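PDB 1LF6: glucoamylase from Thermoanaerobacterium thermosaccharolyticum, which hydrolyses terminal alpha-1,4-linked glucose residues one after another from the non-reducing ends of glucan chains, releasing beta-D-glucose, as a family 15 glycoside hydrolase. Local coordinates for residues Tyr298-Ser301 with Met302-Lys306; Leu408-Tyr411 with Asp412-Asp415; Gly524-Asp527 with Gln528-Val532; Gly614-Ala617 with Thr618-Val621; Gln475-Ala478 with Asp479-Lys483. All coordinates share one frame; numbering follows the deposited sequence.

Interaction 1 (Tyr298-Ser301 with Met302-Lys306)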
loop_
_atom_site.group_PDB
_atom_site.type_symbol
_atom_site.label_atom_id
_atom_site.label_comp_id
_atom_site.label_asym_id
_atom_site.label_seq_id
_atom_site.Cartn_x
_atom_site.Cartn_y
_atom_site.Cartn_z
ATOM N N TYR A 298 8.354 -13.964 1.831
ATOM C CA TYR A 298 7.058 -14.603 1.619
ATOM C C TYR A 298 6.157 -14.291 2.807
ATOM O O TYR A 298 5.038 -13.810 2.644
ATOM C CB TYR A 298 7.235 -16.118 1.493
ATOM C CG TYR A 298 5.963 -16.923 1.651
ATOM C CD1 TYR A 298 4.992 -16.941 0.652
ATOM C CD2 TYR A 298 5.749 -17.705 2.789
ATOM C CE1 TYR A 298 3.839 -17.726 0.775
ATOM C CE2 TYR A 298 4.600 -18.493 2.924
ATOM C CZ TYR A 298 3.654 -18.505 1.914
ATOM O OH TYR A 298 2.550 -19.323 2.022
ATOM N N TYR A 299 6.644 -14.570 4.010
ATOM C CA TYR A 299 5.859 -14.298 5.205
ATOM C C TYR A 299 5.626 -12.793 5.367
ATOM O O TYR A 299 4.520 -12.359 5.702
ATOM C CB TYR A 299 6.567 -14.882 6.434
ATOM C CG TYR A 299 6.464 -16.392 6.524
ATOM C CD1 TYR A 299 5.234 -17.010 6.747
ATOM C CD2 TYR A 299 7.589 -17.202 6.372
ATOM C CE1 TYR A 299 5.125 -18.411 6.816
ATOM C CE2 TYR A 299 7.492 -18.603 6.437
ATOM C CZ TYR A 299 6.255 -19.196 6.659
ATOM O OH TYR A 299 6.160 -20.573 6.719
ATOM N N ASN A 300 6.659 -11.996 5.120
ATOM C CA ASN A 300 6.519 -10.546 5.242
ATOM C C ASN A 300 5.403 -10.071 4.318
ATOM O O ASN A 300 4.518 -9.318 4.734
ATOM C CB ASN A 300 7.836 -9.835 4.881
ATOM C CG ASN A 300 7.818 -8.349 5.234
ATOM O OD1 ASN A 300 8.081 -7.493 4.388
ATOM N ND2 ASN A 300 7.513 -8.041 6.487
ATOM N N SER A 301 5.439 -10.520 3.063
ATOM C CA SER A 301 4.425 -10.128 2.088
ATOM C C SER A 301 3.021 -10.531 2.537
ATOM O O SER A 301 2.091 -9.732 2.459
ATOM C CB SER A 301 4.720 -10.764 0.722
ATOM O OG SER A 301 5.979 -10.335 0.225
ATOM N N MET A 302 2.870 -11.766 3.015
ATOM C CA MET A 302 1.558 -12.232 3.441
ATOM C C MET A 302 0.988 -11.477 4.643
ATOM O O MET A 302 -0.223 -11.277 4.731
ATOM C CB MET A 302 1.589 -13.739 3.722
ATOM C CG MET A 302 1.780 -14.602 2.470
ATOM S SD MET A 302 0.682 -14.149 1.109
ATOM C CE MET A 302 -0.939 -14.309 1.883
ATOM N N MET A 303 1.846 -11.051 5.565
ATOM C CA MET A 303 1.374 -10.309 6.729
ATOM C C MET A 303 0.938 -8.916 6.282
ATOM O O MET A 303 -0.099 -8.401 6.720
ATOM C CB MET A 303 2.480 -10.190 7.781
ATOM C CG MET A 303 2.979 -11.534 8.295
ATOM S SD MET A 303 4.103 -11.416 9.702
ATOM C CE MET A 303 3.088 -11.995 10.938
ATOM N N ILE A 304 1.738 -8.311 5.411
ATOM C CA ILE A 304 1.426 -6.986 4.896
ATOM C C ILE A 304 0.054 -7.016 4.227
ATOM O O ILE A 304 -0.767 -6.127 4.451
ATOM C CB ILE A 304 2.496 -6.503 3.880
ATOM C CG1 ILE A 304 3.795 -6.180 4.615
ATOM C CG2 ILE A 304 1.990 -5.278 3.113
ATOM C CD1 ILE A 304 4.924 -5.758 3.700
ATOM N N LEU A 305 -0.205 -8.044 3.422
ATOM C CA LEU A 305 -1.497 -8.159 2.749
ATOM C C LEU A 305 -2.582 -8.334 3.802
ATOM O O LEU A 305 -3.608 -7.656 3.785
ATOM C CB LEU A 305 -1.504 -9.355 1.788
ATOM C CG LEU A 305 -0.518 -9.277 0.617
ATOM C CD1 LEU A 305 -0.685 -10.499 -0.272
ATOM C CD2 LEU A 305 -0.753 -7.990 -0.187
ATOM N N LYS A 306 -2.335 -9.250 4.732
ATOM C CA LYS A 306 -3.274 -9.528 5.806
ATOM C C LYS A 306 -3.598 -8.245 6.569
ATOM O O LYS A 306 -4.736 -8.015 6.963
ATOM C CB LYS A 306 -2.664 -10.557 6.757
ATOM C CG LYS A 306 -3.574 -11.718 7.064
ATOM C CD LYS A 306 -4.777 -11.274 7.842
ATOM C CE LYS A 306 -5.770 -12.410 8.035
ATOM N NZ LYS A 306 -6.898 -11.912 8.852
#
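With Tyr298 CG anti to the backbone N (chi1 164°) and Met302 CG anti to its own carbonyl carbon (chi1 -69°), ring and thioether meet one turn apart on helix 296-306, in an i to i+4 Met-aromatic contact within the (alpha/alpha) barrel domain. This first torsion lays Met302 CG over one face of the Tyr298 ring, displaced toward the rim, 4.1 Å from Tyr298 CE1; the bends at the next two torsions then set where SD and CE go. The sulfur approaches obliquely: Met302 SD lies 5.5 Å from the Tyr298 ring centroid, 37° off the ring normal. Helix 342-355 and Val660 of helix 653-668 also pack on this pair, while the Tyr298 ring meets Phe290 edge-to-face and its OH bonds to Asn288 O. Within the first segment, Tyr298 CD2 sits over the centre of one face of the Tyr299 ring. The backbone keeps the ordinary alpha-helical bonds, with Met302 N donating to Tyr298 O at 3.0 Å and Met303 N to Tyr299 O. The buried hydroxyl of Ser301 turns back to Leu297 O and also bonds to His656 ND1, tying this helix to helix 653-668. A further bond of the i to i+4 series runs from Leu305 N to Ser301 O at 3.0 Å, and Leu305 CG lies 3.2 Å from the same Ser301 O.

Interaction 2 (Leu408-Tyr411 with Asp412-Asp415); sequences LKRY and DLYD
Arg410 and Asp412 form a side-on, bidentate salt bridge across the turn between two helices. Arg410 NE donates to Asp412 OD2 at 2.8 Å and Arg410 NH2 to Asp412 OD1 at 3.0 Å. Both oxygens use their syn lone pairs, and the guanidinium and carboxylate planes lie only 5° apart. The Arg410 chain bends at chi2 and chi3 to turn this edge back, while Asp412 holds CG between its backbone N and carbonyl carbon (chi1 58°). Leu413 comes over one face of the guanidinium, its CD1 offset toward the rim, and Leu413 CD2 is 3.7 Å from Arg410 NH2. In the backbone, Leu413 N donates to Arg410 O at 3.2 Å. Arg410 is also the centre of an inverse gamma turn. Its NH2 has a second salt bridge, to Asp366, and its NH1 bonds to Asn362. A leucine in its place would probably leave the carboxylates of Asp412 and Asp366 without their shared positive mate. The turn follows the Schellman-type end of helix 395-407 and leads into helix 414-428; Leu413 packs on helix 358-375, whereas Tyr411 and Tyr414 pack on helix 445-464.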
loop_
_atom_site.group_PDB
_atom_site.type_symbol
_atom_site.label_atom_id
_atom_site.label_comp_id
_atom_site.label_asym_id
_atom_site.label_seq_id
_atom_site.Cartn_x
_atom_site.Cartn_y
_atom_site.Cartn_z
ATOM N N LEU A 408 -12.437 -20.026 -6.484
ATOM C CA LEU A 408 -12.867 -20.306 -5.121
ATOM C C LEU A 408 -14.078 -21.243 -5.140
ATOM O O LEU A 408 -14.619 -21.594 -4.095
ATOM C CB LEU A 408 -13.216 -19.001 -4.396
ATOM C CG LEU A 408 -11.994 -18.177 -3.960
ATOM C CD1 LEU A 408 -12.421 -16.819 -3.450
ATOM C CD2 LEU A 408 -11.244 -18.935 -2.888
ATOM N N LYS A 409 -14.482 -21.650 -6.342
ATOM C CA LYS A 409 -15.623 -22.539 -6.524
ATOM C C LYS A 409 -16.860 -22.023 -5.808
ATOM O O LYS A 409 -17.644 -22.793 -5.249
ATOM C CB LYS A 409 -15.281 -23.952 -6.038
ATOM C CG LYS A 409 -14.198 -24.617 -6.869
ATOM C CD LYS A 409 -13.947 -26.044 -6.431
ATOM C CE LYS A 409 -12.896 -26.707 -7.317
ATOM N NZ LYS A 409 -12.686 -28.139 -6.957
ATOM N N ARG A 410 -17.031 -20.706 -5.836
ATOM C CA ARG A 410 -18.173 -20.062 -5.202
ATOM C C ARG A 410 -19.314 -19.930 -6.197
ATOM O O ARG A 410 -19.669 -18.825 -6.619
ATOM C CB ARG A 410 -17.763 -18.680 -4.677
ATOM C CG ARG A 410 -16.788 -18.739 -3.512
ATOM C CD ARG A 410 -17.474 -19.318 -2.290
ATOM N NE ARG A 410 -18.651 -18.530 -1.934
ATOM C CZ ARG A 410 -18.614 -17.384 -1.266
ATOM N NH1 ARG A 410 -17.475 -16.873 -0.862
ATOM N NH2 ARG A 410 -19.717 -16.726 -1.005
ATOM N N TYR A 411 -19.893 -21.067 -6.562
ATOM C CA TYR A 411 -20.995 -21.103 -7.521
ATOM C C TYR A 411 -22.274 -20.529 -6.935
ATOM O O TYR A 411 -23.267 -20.331 -7.641
ATOM C CB TYR A 411 -21.235 -22.545 -7.979
ATOM C CG TYR A 411 -19.971 -23.265 -8.374
ATOM C CD1 TYR A 411 -19.008 -22.637 -9.167
ATOM C CD2 TYR A 411 -19.735 -24.578 -7.966
ATOM C CE1 TYR A 411 -17.843 -23.298 -9.543
ATOM C CE2 TYR A 411 -18.572 -25.248 -8.338
ATOM C CZ TYR A 411 -17.633 -24.604 -9.125
ATOM O OH TYR A 411 -16.490 -25.263 -9.507
ATOM N N ASP A 412 -22.241 -20.260 -5.638
ATOM C CA ASP A 412 -23.391 -19.699 -4.939
ATOM C C ASP A 412 -23.543 -18.212 -5.259
ATOM O O ASP A 412 -24.575 -17.616 -4.974
ATOM C CB ASP A 412 -23.202 -19.888 -3.435
ATOM C CG ASP A 412 -21.930 -19.238 -2.929
ATOM O OD1 ASP A 412 -22.018 -18.203 -2.234
ATOM O OD2 ASP A 412 -20.837 -19.755 -3.239
ATOM N N LEU A 413 -22.515 -17.619 -5.859
ATOM C CA LEU A 413 -22.554 -16.195 -6.194
ATOM C C LEU A 413 -22.978 -15.923 -7.637
ATOM O O LEU A 413 -22.890 -14.789 -8.119
ATOM C CB LEU A 413 -21.182 -15.562 -5.936
ATOM C CG LEU A 413 -20.655 -15.596 -4.499
ATOM C CD1 LEU A 413 -19.260 -14.991 -4.457
ATOM C CD2 LEU A 413 -21.610 -14.838 -3.576
ATOM N N TYR A 414 -23.455 -16.959 -8.321
ATOM C CA TYR A 414 -23.870 -16.820 -9.712
ATOM C C TYR A 414 -24.917 -15.731 -9.950
ATOM O O TYR A 414 -24.741 -14.881 -10.824
ATOM C CB TYR A 414 -24.401 -18.156 -10.247
ATOM C CG TYR A 414 -24.850 -18.078 -11.687
ATOM C CD1 TYR A 414 -23.930 -17.865 -12.713
ATOM C CD2 TYR A 414 -26.201 -18.178 -12.023
ATOM C CE1 TYR A 414 -24.341 -17.751 -14.033
ATOM C CE2 TYR A 414 -26.624 -18.066 -13.342
ATOM C CZ TYR A 414 -25.688 -17.852 -14.343
ATOM O OH TYR A 414 -26.097 -17.728 -15.648
ATOM N N ASP A 415 -26.003 -15.757 -9.181
ATOM C CA ASP A 415 -27.077 -14.775 -9.332
ATOM C C ASP A 415 -26.708 -13.358 -8.920
ATOM O O ASP A 415 -27.067 -12.398 -9.598
ATOM C CB ASP A 415 -28.318 -15.192 -8.526
ATOM C CG ASP A 415 -29.007 -16.416 -9.093
ATOM O OD1 ASP A 415 -29.362 -16.406 -10.292
ATOM O OD2 ASP A 415 -29.204 -17.391 -8.333
#

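Interaction 3 (Gly524-Asp527 with Gln528-Val532)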
loop_
_atom_site.group_PDB
_atom_site.type_symbol
_atom_site.label_atom_id
_atom_site.label_comp_id
_atom_site.label_asym_id
_atom_site.label_seq_id
_atom_site.Cartn_x
_atom_site.Cartn_y
_atom_site.Cartn_z
ATOM N N GLY A 524 2.663 13.048 -23.699
ATOM C CA GLY A 524 2.761 13.435 -25.098
ATOM C C GLY A 524 1.737 12.786 -26.016
ATOM O O GLY A 524 0.859 12.044 -25.571
ATOM N N VAL A 525 1.852 13.066 -27.311
ATOM C CA VAL A 525 0.939 12.512 -28.303
ATOM C C VAL A 525 1.700 11.628 -29.278
ATOM O O VAL A 525 2.673 12.068 -29.891
ATOM C CB VAL A 525 0.228 13.637 -29.093
ATOM C CG1 VAL A 525 -0.756 13.041 -30.093
ATOM C CG2 VAL A 525 -0.486 14.571 -28.133
ATOM N N TYR A 526 1.263 10.380 -29.422
ATOM C CA TYR A 526 1.925 9.441 -30.332
ATOM C C TYR A 526 0.916 8.577 -31.082
ATOM O O TYR A 526 -0.262 8.552 -30.747
ATOM C CB TYR A 526 2.870 8.514 -29.556
ATOM C CG TYR A 526 3.813 9.229 -28.618
ATOM C CD1 TYR A 526 3.398 9.611 -27.341
ATOM C CD2 TYR A 526 5.097 9.581 -29.026
ATOM C CE1 TYR A 526 4.236 10.329 -26.499
ATOM C CE2 TYR A 526 5.944 10.301 -28.192
ATOM C CZ TYR A 526 5.508 10.673 -26.933
ATOM O OH TYR A 526 6.335 11.396 -26.106
ATOM N N ASP A 527 1.391 7.877 -32.105
ATOM C CA ASP A 527 0.546 6.976 -32.871
ATOM C C ASP A 527 0.452 5.693 -32.045
ATOM O O ASP A 527 1.439 5.276 -31.428
ATOM C CB ASP A 527 1.164 6.694 -34.241
ATOM C CG ASP A 527 0.363 5.681 -35.040
ATOM O OD1 ASP A 527 0.679 4.466 -34.972
ATOM O OD2 ASP A 527 -0.601 6.093 -35.726
ATOM N N GLN A 528 -0.730 5.081 -32.023
ATOM C CA GLN A 528 -0.959 3.868 -31.247
ATOM C C GLN A 528 0.089 2.780 -31.470
ATOM O O GLN A 528 0.429 2.044 -30.547
ATOM C CB GLN A 528 -2.368 3.306 -31.533
ATOM C CG GLN A 528 -2.653 3.011 -32.992
ATOM C CD GLN A 528 -4.017 2.373 -33.203
ATOM O OE1 GLN A 528 -4.927 2.537 -32.392
ATOM N NE2 GLN A 528 -4.166 1.656 -34.308
ATOM N N LYS A 529 0.604 2.689 -32.689
ATOM C CA LYS A 529 1.603 1.679 -33.032
ATOM C C LYS A 529 2.995 1.919 -32.442
ATOM O O LYS A 529 3.847 1.033 -32.488
ATOM C CB LYS A 529 1.693 1.539 -34.554
ATOM C CG LYS A 529 0.410 1.007 -35.186
ATOM C CD LYS A 529 0.474 1.056 -36.698
ATOM C CE LYS A 529 0.437 2.499 -37.197
ATOM N NZ LYS A 529 0.539 2.544 -38.666
ATOM N N GLU A 530 3.223 3.104 -31.882
ATOM C CA GLU A 530 4.515 3.424 -31.272
ATOM C C GLU A 530 4.555 2.979 -29.812
ATOM O O GLU A 530 5.618 2.957 -29.191
ATOM C CB GLU A 530 4.773 4.937 -31.273
ATOM C CG GLU A 530 4.831 5.641 -32.620
ATOM C CD GLU A 530 5.090 7.132 -32.453
ATOM O OE1 GLU A 530 6.165 7.492 -31.930
ATOM O OE2 GLU A 530 4.219 7.949 -32.830
ATOM N N ILE A 531 3.397 2.635 -29.263
ATOM C CA ILE A 531 3.318 2.275 -27.849
ATOM C C ILE A 531 3.134 0.804 -27.515
ATOM O O ILE A 531 2.134 0.193 -27.903
ATOM C CB ILE A 531 2.162 3.048 -27.175
ATOM C CG1 ILE A 531 2.184 4.519 -27.623
ATOM C CG2 ILE A 531 2.261 2.932 -25.671
ATOM C CD1 ILE A 531 3.449 5.287 -27.252
ATOM N N VAL A 532 4.101 0.235 -26.797
ATOM C CA VAL A 532 4.014 -1.159 -26.368
ATOM C C VAL A 532 3.903 -1.181 -24.845
ATOM O O VAL A 532 4.313 -0.235 -24.170
ATOM C CB VAL A 532 5.229 -2.010 -26.846
ATOM C CG1 VAL A 532 5.194 -2.124 -28.360
ATOM C CG2 VAL A 532 6.545 -1.408 -26.370
#
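Tyr526 meets the residues beyond the strand through its CB and one ring edge: CB lies 4.0 Å from Ile531 CD1, and Glu530 OE1 sits near the ring plane, 3.7 Å from Tyr526 CD2. Ring and carboxylate are turned 78° to each other. The ring also stacks with His578, and its OH bonds to Gly523 O. At Asp527 the backbone N donates to Glu530 OE2 at 2.9 Å, almost straight at 174°, meeting the oxygen from above the carboxylate plane; in return the backbone Glu530 N donates to the backbone Asp527 O at 2.8 Å. Strand 524-527, the second strand of a two-stranded antiparallel hairpin with 516-519, passes directly into this 3-10 turn, and the two bonds tie Asp527 to Glu530 across it. Shortening Glu530 to an alanine removes the carboxylate, and Asp527 N would probably be left without this acceptor, the turn less firmly fastened to the strand. Asp527 chi1 of 176° points the carboxylate away from its own N and forward over the turn, where OD1 accepts from Lys529 N at 2.9 Å. Lys529 CE passes 3.0 Å from that same Asp527 OD1, but NZ goes on to a salt bridge with Asp514. The other oxygen, Asp527 OD2, accepts from Phe515 N.

Interaction 4 (Gly614-Ala617 with Thr618-Val621)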
loop_
_atom_site.group_PDB
_atom_site.type_symbol
_atom_site.label_atom_id
_atom_site.label_comp_id
_atom_site.label_asym_id
_atom_site.label_seq_id
_atom_site.Cartn_x
_atom_site.Cartn_y
_atom_site.Cartn_z
ATOM N N GLY A 614 8.088 -22.469 -19.646
ATOM C CA GLY A 614 8.908 -23.598 -19.241
ATOM C C GLY A 614 10.348 -23.271 -18.876
ATOM O O GLY A 614 11.232 -24.126 -18.979
ATOM N N LYS A 615 10.600 -22.041 -18.442
ATOM C CA LYS A 615 11.956 -21.653 -18.080
ATOM C C LYS A 615 12.085 -21.313 -16.606
ATOM O O LYS A 615 11.085 -21.094 -15.921
ATOM C CB LYS A 615 12.404 -20.465 -18.928
ATOM C CG LYS A 615 12.236 -20.709 -20.408
ATOM C CD LYS A 615 13.011 -19.708 -21.235
ATOM C CE LYS A 615 12.765 -19.961 -22.706
ATOM N NZ LYS A 615 13.003 -21.391 -23.051
ATOM N N ASP A 616 13.323 -21.264 -16.123
ATOM C CA ASP A 616 13.581 -20.956 -14.717
ATOM C C ASP A 616 13.232 -19.497 -14.461
ATOM O O ASP A 616 13.580 -18.620 -15.252
ATOM C CB ASP A 616 15.058 -21.206 -14.381
ATOM C CG ASP A 616 15.329 -21.191 -12.884
ATOM O OD1 ASP A 616 16.513 -21.100 -12.495
ATOM O OD2 ASP A 616 14.364 -21.282 -12.093
ATOM N N ALA A 617 12.544 -19.239 -13.356
ATOM C CA ALA A 617 12.149 -17.884 -13.011
ATOM C C ALA A 617 12.886 -17.377 -11.775
ATOM O O ALA A 617 12.648 -16.256 -11.313
ATOM C CB ALA A 617 10.649 -17.833 -12.777
ATOM N N THR A 618 13.789 -18.197 -11.248
ATOM C CA THR A 618 14.556 -17.834 -10.058
ATOM C C THR A 618 15.165 -16.430 -10.129
ATOM O O THR A 618 15.081 -15.665 -9.173
ATOM C CB THR A 618 15.666 -18.877 -9.778
ATOM O OG1 THR A 618 15.061 -20.163 -9.608
ATOM C CG2 THR A 618 16.439 -18.520 -8.506
ATOM N N PRO A 619 15.784 -16.066 -11.265
ATOM C CA PRO A 619 16.365 -14.721 -11.341
ATOM C C PRO A 619 15.331 -13.603 -11.158
ATOM O O PRO A 619 15.667 -12.513 -10.702
ATOM C CB PRO A 619 17.028 -14.702 -12.720
ATOM C CG PRO A 619 16.291 -15.748 -13.485
ATOM C CD PRO A 619 16.083 -16.836 -12.482
ATOM N N TYR A 620 14.076 -13.877 -11.509
ATOM C CA TYR A 620 13.015 -12.889 -11.343
ATOM C C TYR A 620 12.596 -12.876 -9.883
ATOM O O TYR A 620 12.227 -11.833 -9.347
ATOM C CB TYR A 620 11.828 -13.220 -12.254
ATOM C CG TYR A 620 12.201 -13.120 -13.707
ATOM C CD1 TYR A 620 12.191 -11.890 -14.368
ATOM C CD2 TYR A 620 12.673 -14.235 -14.398
ATOM C CE1 TYR A 620 12.651 -11.774 -15.678
ATOM C CE2 TYR A 620 13.136 -14.129 -15.710
ATOM C CZ TYR A 620 13.126 -12.895 -16.341
ATOM O OH TYR A 620 13.610 -12.785 -17.629
ATOM N N VAL A 621 12.646 -14.036 -9.234
ATOM C CA VAL A 621 12.314 -14.092 -7.817
ATOM C C VAL A 621 13.406 -13.298 -7.087
ATOM O O VAL A 621 13.115 -12.423 -6.267
ATOM C CB VAL A 621 12.291 -15.556 -7.289
ATOM C CG1 VAL A 621 12.228 -15.568 -5.770
ATOM C CG2 VAL A 621 11.087 -16.296 -7.862
#
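An Asp616 cap opens helix 618-627: its carboxylate, ahead of the first turn, accepts from Thr618 N in a weak bond of 3.2 Å to OD2. A chi1 of -168° turns the Asp616 carboxylate toward the start of the helix. The same OD2 lies 2.8 Å from Thr618 OG1, a hydroxyl that also has Asn666 OD1 within hydrogen-bonding range. Asn666 belongs to helix 653-668, which thereby meets the cap beside Ala617 and Val621. This is a tight helix-to-helix connection, coming directly after the Schellman motif with Gly614 as C-prime residue that ends helix 600-612. Ala617 O accepts two N-H groups of the new helix, Val621 N at 3.0 Å and Tyr620 N at 2.8 Å. Tyr620 presents its ring edge to Ala617, CD2 lying 3.9 Å from Ala617 CA, while the ring packs on Arg606 and Glu610 of helix 600-612.

Interaction 5 (Gln475-Ala478 with Asp479-Lys483)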
loop_
_atom_site.group_PDB
_atom_site.type_symbol
_atom_site.label_atom_id
_atom_site.label_comp_id
_atom_site.label_asym_id
_atom_site.label_seq_id
_atom_site.Cartn_x
_atom_site.Cartn_y
_atom_site.Cartn_z
ATOM N N GLN A 475 -19.894 -18.328 -23.396
ATOM C CA GLN A 475 -18.795 -18.972 -24.111
ATOM C C GLN A 475 -18.679 -18.561 -25.565
ATOM O O GLN A 475 -17.574 -18.377 -26.068
ATOM C CB GLN A 475 -18.908 -20.491 -24.033
ATOM C CG GLN A 475 -18.304 -21.079 -22.778
ATOM C CD GLN A 475 -16.806 -20.812 -22.624
ATOM O OE1 GLN A 475 -16.226 -21.145 -21.598
ATOM N NE2 GLN A 475 -16.181 -20.215 -23.639
ATOM N N GLU A 476 -19.814 -18.431 -26.244
ATOM C CA GLU A 476 -19.805 -18.020 -27.644
ATOM C C GLU A 476 -19.158 -16.644 -27.774
ATOM O O GLU A 476 -18.372 -16.400 -28.688
ATOM C CB GLU A 476 -21.231 -17.972 -28.197
ATOM C CG GLU A 476 -21.661 -19.243 -28.911
ATOM C CD GLU A 476 -23.114 -19.202 -29.356
ATOM O OE1 GLU A 476 -23.505 -18.220 -30.018
ATOM O OE2 GLU A 476 -23.862 -20.154 -29.048
ATOM N N LYS A 477 -19.505 -15.750 -26.856
ATOM C CA LYS A 477 -18.959 -14.404 -26.857
ATOM C C LYS A 477 -17.455 -14.493 -26.601
ATOM O O LYS A 477 -16.652 -13.902 -27.327
ATOM C CB LYS A 477 -19.634 -13.567 -25.766
ATOM C CG LYS A 477 -19.359 -12.074 -25.845
ATOM C CD LYS A 477 -19.950 -11.445 -27.110
ATOM C CE LYS A 477 -21.466 -11.510 -27.124
ATOM N NZ LYS A 477 -22.040 -10.816 -28.314
ATOM N N ALA A 478 -17.079 -15.255 -25.579
ATOM C CA ALA A 478 -15.675 -15.428 -25.218
ATOM C C ALA A 478 -14.847 -15.939 -26.393
ATOM O O ALA A 478 -13.756 -15.430 -26.660
ATOM C CB ALA A 478 -15.558 -16.390 -24.032
ATOM N N ASP A 479 -15.370 -16.944 -27.092
ATOM C CA ASP A 479 -14.680 -17.521 -28.237
ATOM C C ASP A 479 -14.525 -16.494 -29.356
ATOM O O ASP A 479 -13.480 -16.424 -30.009
ATOM C CB ASP A 479 -15.446 -18.737 -28.768
ATOM C CG ASP A 479 -15.380 -19.933 -27.826
ATOM O OD1 ASP A 479 -16.027 -20.954 -28.130
ATOM O OD2 ASP A 479 -14.679 -19.861 -26.791
ATOM N N ASN A 480 -15.573 -15.707 -29.574
ATOM C CA ASN A 480 -15.558 -14.682 -30.610
ATOM C C ASN A 480 -14.499 -13.626 -30.302
ATOM O O ASN A 480 -13.649 -13.316 -31.142
ATOM C CB ASN A 480 -16.938 -14.023 -30.718
ATOM C CG ASN A 480 -16.963 -12.885 -31.725
ATOM O OD1 ASN A 480 -16.693 -13.083 -32.912
ATOM N ND2 ASN A 480 -17.288 -11.685 -31.258
ATOM N N TRP A 481 -14.550 -13.075 -29.095
ATOM C CA TRP A 481 -13.588 -12.057 -28.693
ATOM C C TRP A 481 -12.167 -12.612 -28.683
ATOM O O TRP A 481 -11.220 -11.910 -29.030
ATOM C CB TRP A 481 -13.949 -11.502 -27.310
ATOM C CG TRP A 481 -15.252 -10.749 -27.282
ATOM C CD1 TRP A 481 -16.103 -10.533 -28.332
ATOM C CD2 TRP A 481 -15.848 -10.108 -26.147
ATOM N NE1 TRP A 481 -17.188 -9.798 -27.917
ATOM C CE2 TRP A 481 -17.057 -9.523 -26.583
ATOM C CE3 TRP A 481 -15.480 -9.970 -24.801
ATOM C CZ2 TRP A 481 -17.898 -8.813 -25.721
ATOM C CZ3 TRP A 481 -16.317 -9.263 -23.946
ATOM C CH2 TRP A 481 -17.508 -8.696 -24.409
ATOM N N GLN A 482 -12.019 -13.875 -28.301
ATOM C CA GLN A 482 -10.703 -14.494 -28.264
ATOM C C GLN A 482 -10.115 -14.540 -29.673
ATOM O O GLN A 482 -8.923 -14.295 -29.860
ATOM C CB GLN A 482 -10.797 -15.908 -27.680
ATOM C CG GLN A 482 -9.463 -16.529 -27.237
ATOM C CD GLN A 482 -8.673 -17.155 -28.376
ATOM O OE1 GLN A 482 -9.232 -17.534 -29.405
ATOM N NE2 GLN A 482 -7.365 -17.289 -28.182
ATOM N N LYS A 483 -10.954 -14.845 -30.659
ATOM C CA LYS A 483 -10.512 -14.914 -32.053
ATOM C C LYS A 483 -10.237 -13.524 -32.638
ATOM O O LYS A 483 -9.565 -13.402 -33.659
ATOM C CB LYS A 483 -11.569 -15.619 -32.922
ATOM C CG LYS A 483 -11.675 -17.134 -32.749
ATOM C CD LYS A 483 -10.448 -17.851 -33.288
ATOM C CE LYS A 483 -10.728 -19.328 -33.582
ATOM N NZ LYS A 483 -11.056 -20.133 -32.376
#
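Lys477 and Trp481 meet one helical turn apart, the aliphatic part of the lysine lying across the indole. Lys477 chi1 (-168°) places CG over one face of the six-membered ring, 3.8 Å from its centroid, a CH-pi contact; the bend at chi2 then carries Lys477 CD to 3.3 Å from Trp481 NE1. Lys477 O sits over a face of the indole too, yet is engaged by the backbone: Trp481 N donates to it at 2.9 Å, nearly straight at 177°. The preceding carbonyls are satisfied in the same i to i+4 pattern, Gln475 O by Asp479 N at 2.8 Å and Glu476 O by Asn480 N at 3.0 Å; Ala478 O takes Gln482 N. The Asp479 carboxylate finds its partners on helix 676-682, OD1 in a salt bridge with Arg681 and OD2 bonded to Tyr682 OH; Gln475 NE2 comes to 3.5 Å from Asp479 OD2. Gln482 NE2 donates to Val544 O. Trp481 packs on Glu451 and Ile425, and Lys477 on Leu455 and Ile426, so this face of helix 468-489 is seated against helices 445-464 and 414-428, helix-on-helix packing of the kind that builds the (alpha/alpha) barrel.

All five contacts belong to the family 15 catalytic domain and none touches another. Interaction 1 is the most central, its centre about 12 Å from that of the chain, and approaches interaction 4 to about 9 Å between nearest atoms; helix 653-668 packs on both. Interactions 2 and 5, about 10 Å apart at their nearest atoms, are joined through helix 445-464, which packs on both. Interaction 3 stands apart, its centre about 28 Å from that of interaction 5 and 41 Å from that of interaction 2. It alone comes near the probable catalytic site: the Ile531 side chain is about 9 Å from that of Glu435, the likely proton acceptor, whereas the other four lie away from it.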